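Monosaccharide ABC transporter substrate-binding protein, CUT2 family (Bradyrhizobium sp., PDB 4YHS) probably binds a monosaccharide or similar small polyol in the periplasm and delivers it to an ABC transporter of the CUT2 family. Local coordinates at residues K205-M208 and D209-G213; L161-F164 and Y165-G168. One frame throughout, in Å; residues are numbered along the deposited sequence.

Contact 1: residues K205-M208 and D209-G213; sequences KGFM and DAVKG
Val211 lies one helical turn beyond Phe207, and its branches can be followed outward from the backbone. CB is 3.8 Å from Phe207 O, the carbonyl that also accepts from Val211 N at 3.2 Å. From there CG1, turned away from the residue's own carbonyl carbon (chi1 -61°), passes that oxygen and ends over one face of the Phe207 ring, offset toward the rim, with CZ as its nearest atom at 4.2 Å. CG2 takes the other branch and rests 3.5 Å from Met208 O. A compact branched apolar residue suits this place because it packs between the Phe207 ring and strand 216-218; the price is that both methyls lie close to carbonyl oxygens. The helix is running out here: the bond from Asp209 N to Lys205 O is short at 2.9 Å and fairly straight (156°), whereas that from Lys212 N to Met208 O is weak. Asp209 folds its carboxylate back beside the backbone, and OD2 is hydrogen-bonded to the OH of Tyr165. Putting an alanine at Asp209 would probably leave the Tyr165 hydroxyl without this acceptor and its ring freer to shift. Gly206, lacking a side chain, leaves room for the Tyr165 ring of helix 164-178 to lie against its CA. In this beta-alpha-beta unit, Val211 and Phe207 lean on strand 216-218, Phe207 stacks with Trp190 of strand 186-191, and Ala210 faces helix 164-178.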
# COMPACT_ATOMS: atom_id res chain seq x y z
N LYS A 205 1.26 -0.04 16.12
CA LYS A 205 0.18 0.48 16.94
C LYS A 205 -1.16 -0.10 16.51
O LYS A 205 -1.94 -0.53 17.35
CB LYS A 205 0.12 2.02 16.87
CG LYS A 205 1.26 2.73 17.58
CD LYS A 205 1.00 4.24 17.66
CE LYS A 205 2.15 4.98 18.35
NZ LYS A 205 3.47 4.79 17.66
N GLY A 206 -1.41 -0.13 15.21
CA GLY A 206 -2.64 -0.71 14.71
C GLY A 206 -2.83 -2.17 15.08
O GLY A 206 -3.90 -2.58 15.53
N PHE A 207 -1.78 -2.97 14.90
CA PHE A 207 -1.82 -4.39 15.22
C PHE A 207 -2.09 -4.60 16.72
O PHE A 207 -2.93 -5.41 17.09
CB PHE A 207 -0.51 -5.05 14.82
CG PHE A 207 -0.50 -6.53 15.00
CD1 PHE A 207 -1.13 -7.35 14.09
CD2 PHE A 207 0.14 -7.10 16.10
CE1 PHE A 207 -1.14 -8.74 14.25
CE2 PHE A 207 0.13 -8.48 16.27
CZ PHE A 207 -0.51 -9.30 15.35
N MSE A 208 -1.39 -3.86 17.56
CA MSE A 208 -1.51 -4.03 19.00
C MSE A 208 -2.88 -3.57 19.46
O MSE A 208 -3.48 -4.21 20.33
CB MSE A 208 -0.42 -3.26 19.75
CG MSE A 208 0.99 -3.75 19.53
SE MSE A 208 1.24 -5.67 19.94
CE MSE A 208 1.14 -5.63 21.93
N ASP A 209 -3.38 -2.47 18.89
CA ASP A 209 -4.68 -1.93 19.30
C ASP A 209 -5.72 -2.97 18.92
O ASP A 209 -6.62 -3.25 19.71
CB ASP A 209 -5.03 -0.59 18.63
CG ASP A 209 -4.21 0.57 19.15
OD1 ASP A 209 -3.54 0.46 20.20
OD2 ASP A 209 -4.28 1.64 18.49
N ALA A 210 -5.58 -3.56 17.74
CA ALA A 210 -6.62 -4.46 17.23
C ALA A 210 -6.71 -5.81 17.96
O ALA A 210 -7.79 -6.38 18.03
CB ALA A 210 -6.44 -4.69 15.70
N VAL A 211 -5.61 -6.29 18.55
CA VAL A 211 -5.62 -7.59 19.24
C VAL A 211 -5.93 -7.46 20.73
O VAL A 211 -6.14 -8.45 21.42
CB VAL A 211 -4.28 -8.35 19.09
CG1 VAL A 211 -4.00 -8.63 17.61
CG2 VAL A 211 -3.13 -7.61 19.76
N LYS A 212 -5.99 -6.23 21.21
CA LYS A 212 -6.27 -5.97 22.61
C LYS A 212 -7.64 -6.54 22.96
O LYS A 212 -8.59 -6.41 22.19
CB LYS A 212 -6.20 -4.46 22.86
CG LYS A 212 -6.11 -4.05 24.32
CD LYS A 212 -5.45 -2.64 24.51
CE LYS A 212 -5.33 -1.75 23.24
NZ LYS A 212 -6.61 -1.38 22.55
N GLY A 213 -7.71 -7.20 24.11
CA GLY A 213 -8.97 -7.75 24.59
C GLY A 213 -9.34 -9.09 23.97
O GLY A 213 -10.49 -9.52 24.09

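Contact 2: residues L161-F164 and Y165-G168; sequences LVSF and YTMG
Phe164 and Met167, a selenomethionine, meet one helical turn apart, with Ser163 just ahead of them closing the start of the helix. The phenylalanine ring leans across the selenomethionine side chain at a slant, its CD1 lying 4.1 Å from Met167 CB. Met167 CG stands beside its own backbone N (chi1 -59°), which carries it back toward the helix start, 3.6 Å from Ser163 O; two further bends then fold the chain compactly. A flexible, unbranched side chain suits this buried place, where it also touches Ile327 of strand 322-331 and the loop residues Tyr277 and Asp297. The backbone of Phe164 joins the helical pattern at once, its O accepting from Gly168 N at 3.1 Å in a nearly straight bond (170°).

Ser163 is the N-cap of helix 164-178, and residues 161-163 lead into it from strand 158-160 of the mixed sheet, crossing from one lobe to the other as in the two-lobed periplasmic binding protein fold. Ser163 OG, swung opposite the backbone N (chi1 174°), accepts from Tyr165 N at 3.0 Å, giving a first-turn amide, which has no preceding helical carbonyl to bond, a side-chain acceptor; a short hydroxyl side chain suits that role. Ser163 O takes the next step, accepting from Met167 N at 3.2 Å in the carbonyl plane and, weakly, from Thr166 N. A water accepts from Ser163 N at 2.9 Å and hydrogen-bonds to Thr166 OG1. The Phe164 side chain comes within about 3 Å, nearest atoms, of a bis-tris molecule, probably from the crystallisation liquor; its ring meets that of Trp199, the planes inclined, and its side chain touches Phe276, consistent with the aromatic residues that commonly line sugar pockets in related binding proteins.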
# COMPACT_ATOMS: atom_id res chain seq x y z
N LEU A 161 -4.33 7.30 -1.17
CA LEU A 161 -3.42 6.56 -0.34
C LEU A 161 -4.14 5.88 0.82
O LEU A 161 -5.34 6.10 1.06
CB LEU A 161 -2.33 7.50 0.19
CG LEU A 161 -2.79 8.89 0.65
CD1 LEU A 161 -3.53 8.82 1.96
CD2 LEU A 161 -1.55 9.80 0.79
N VAL A 162 -3.40 5.03 1.53
CA VAL A 162 -3.93 4.37 2.73
C VAL A 162 -3.00 4.61 3.92
O VAL A 162 -1.92 5.20 3.75
CB VAL A 162 -4.11 2.85 2.52
CG1 VAL A 162 -4.89 2.59 1.24
CG2 VAL A 162 -2.75 2.12 2.48
N SER A 163 -3.45 4.18 5.10
CA SER A 163 -2.65 4.24 6.34
C SER A 163 -2.11 2.89 6.75
O SER A 163 -2.86 1.90 6.73
CB SER A 163 -3.51 4.79 7.50
OG SER A 163 -2.81 4.74 8.73
N PHE A 164 -0.82 2.84 7.14
CA PHE A 164 -0.23 1.60 7.63
C PHE A 164 -0.79 1.26 9.02
O PHE A 164 -0.70 0.12 9.43
CB PHE A 164 1.30 1.68 7.65
CG PHE A 164 1.95 0.98 6.46
CD1 PHE A 164 2.02 -0.39 6.41
CD2 PHE A 164 2.46 1.73 5.41
CE1 PHE A 164 2.58 -1.03 5.32
CE2 PHE A 164 3.04 1.09 4.33
CZ PHE A 164 3.10 -0.27 4.28
N TYR A 165 -1.41 2.23 9.71
CA TYR A 165 -2.10 1.90 10.95
C TYR A 165 -3.20 0.89 10.63
O TYR A 165 -3.35 -0.15 11.28
CB TYR A 165 -2.72 3.14 11.62
CG TYR A 165 -3.49 2.81 12.87
CD1 TYR A 165 -4.83 2.44 12.82
CD2 TYR A 165 -2.89 2.85 14.12
CE1 TYR A 165 -5.53 2.13 13.96
CE2 TYR A 165 -3.59 2.52 15.26
CZ TYR A 165 -4.91 2.18 15.17
OH TYR A 165 -5.61 1.88 16.30
N THR A 166 -3.95 1.19 9.57
CA THR A 166 -5.07 0.34 9.15
C THR A 166 -4.60 -1.01 8.62
O THR A 166 -5.25 -2.03 8.85
CB THR A 166 -5.93 1.05 8.06
OG1 THR A 166 -6.23 2.37 8.48
CG2 THR A 166 -7.24 0.27 7.78
N MSE A 167 -3.49 -1.04 7.88
CA MSE A 167 -2.91 -2.32 7.50
C MSE A 167 -2.59 -3.21 8.70
O MSE A 167 -2.89 -4.43 8.68
CB MSE A 167 -1.64 -2.12 6.68
CG MSE A 167 -1.84 -1.33 5.40
SE MSE A 167 -2.77 -2.38 4.05
CE MSE A 167 -1.17 -3.26 3.31
N GLY A 168 -1.94 -2.66 9.73
CA GLY A 168 -1.67 -3.43 10.93
C GLY A 168 -2.94 -3.85 11.66
O GLY A 168 -3.09 -4.99 12.12
O HOH W 1 -6.20 3.49 5.52

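Overall arrangement
Contact 2 opens helix 164-178 and contact 1 closes helix 198-211; contact 2 comes first along the chain, and their centres are about 13 Å apart. Tyr165 bridges them: its OH lies 2.6 Å from Asp209 OD2, a probable hydrogen bond, while its CE2 packs 3.4 Å from Gly206 CA. A further packing contact brings Phe207 CD1 to 3.7 Å from Gly168 O. The centre of contact 2 lies about 8 Å from the centre of the chain, and this contact borders the bis-tris pocket through Phe164; the centre of contact 1 is farther out, about 20 Å from that of the chain. Helix-to-helix packing thus ties the pocket-side helix start to the outer helix end.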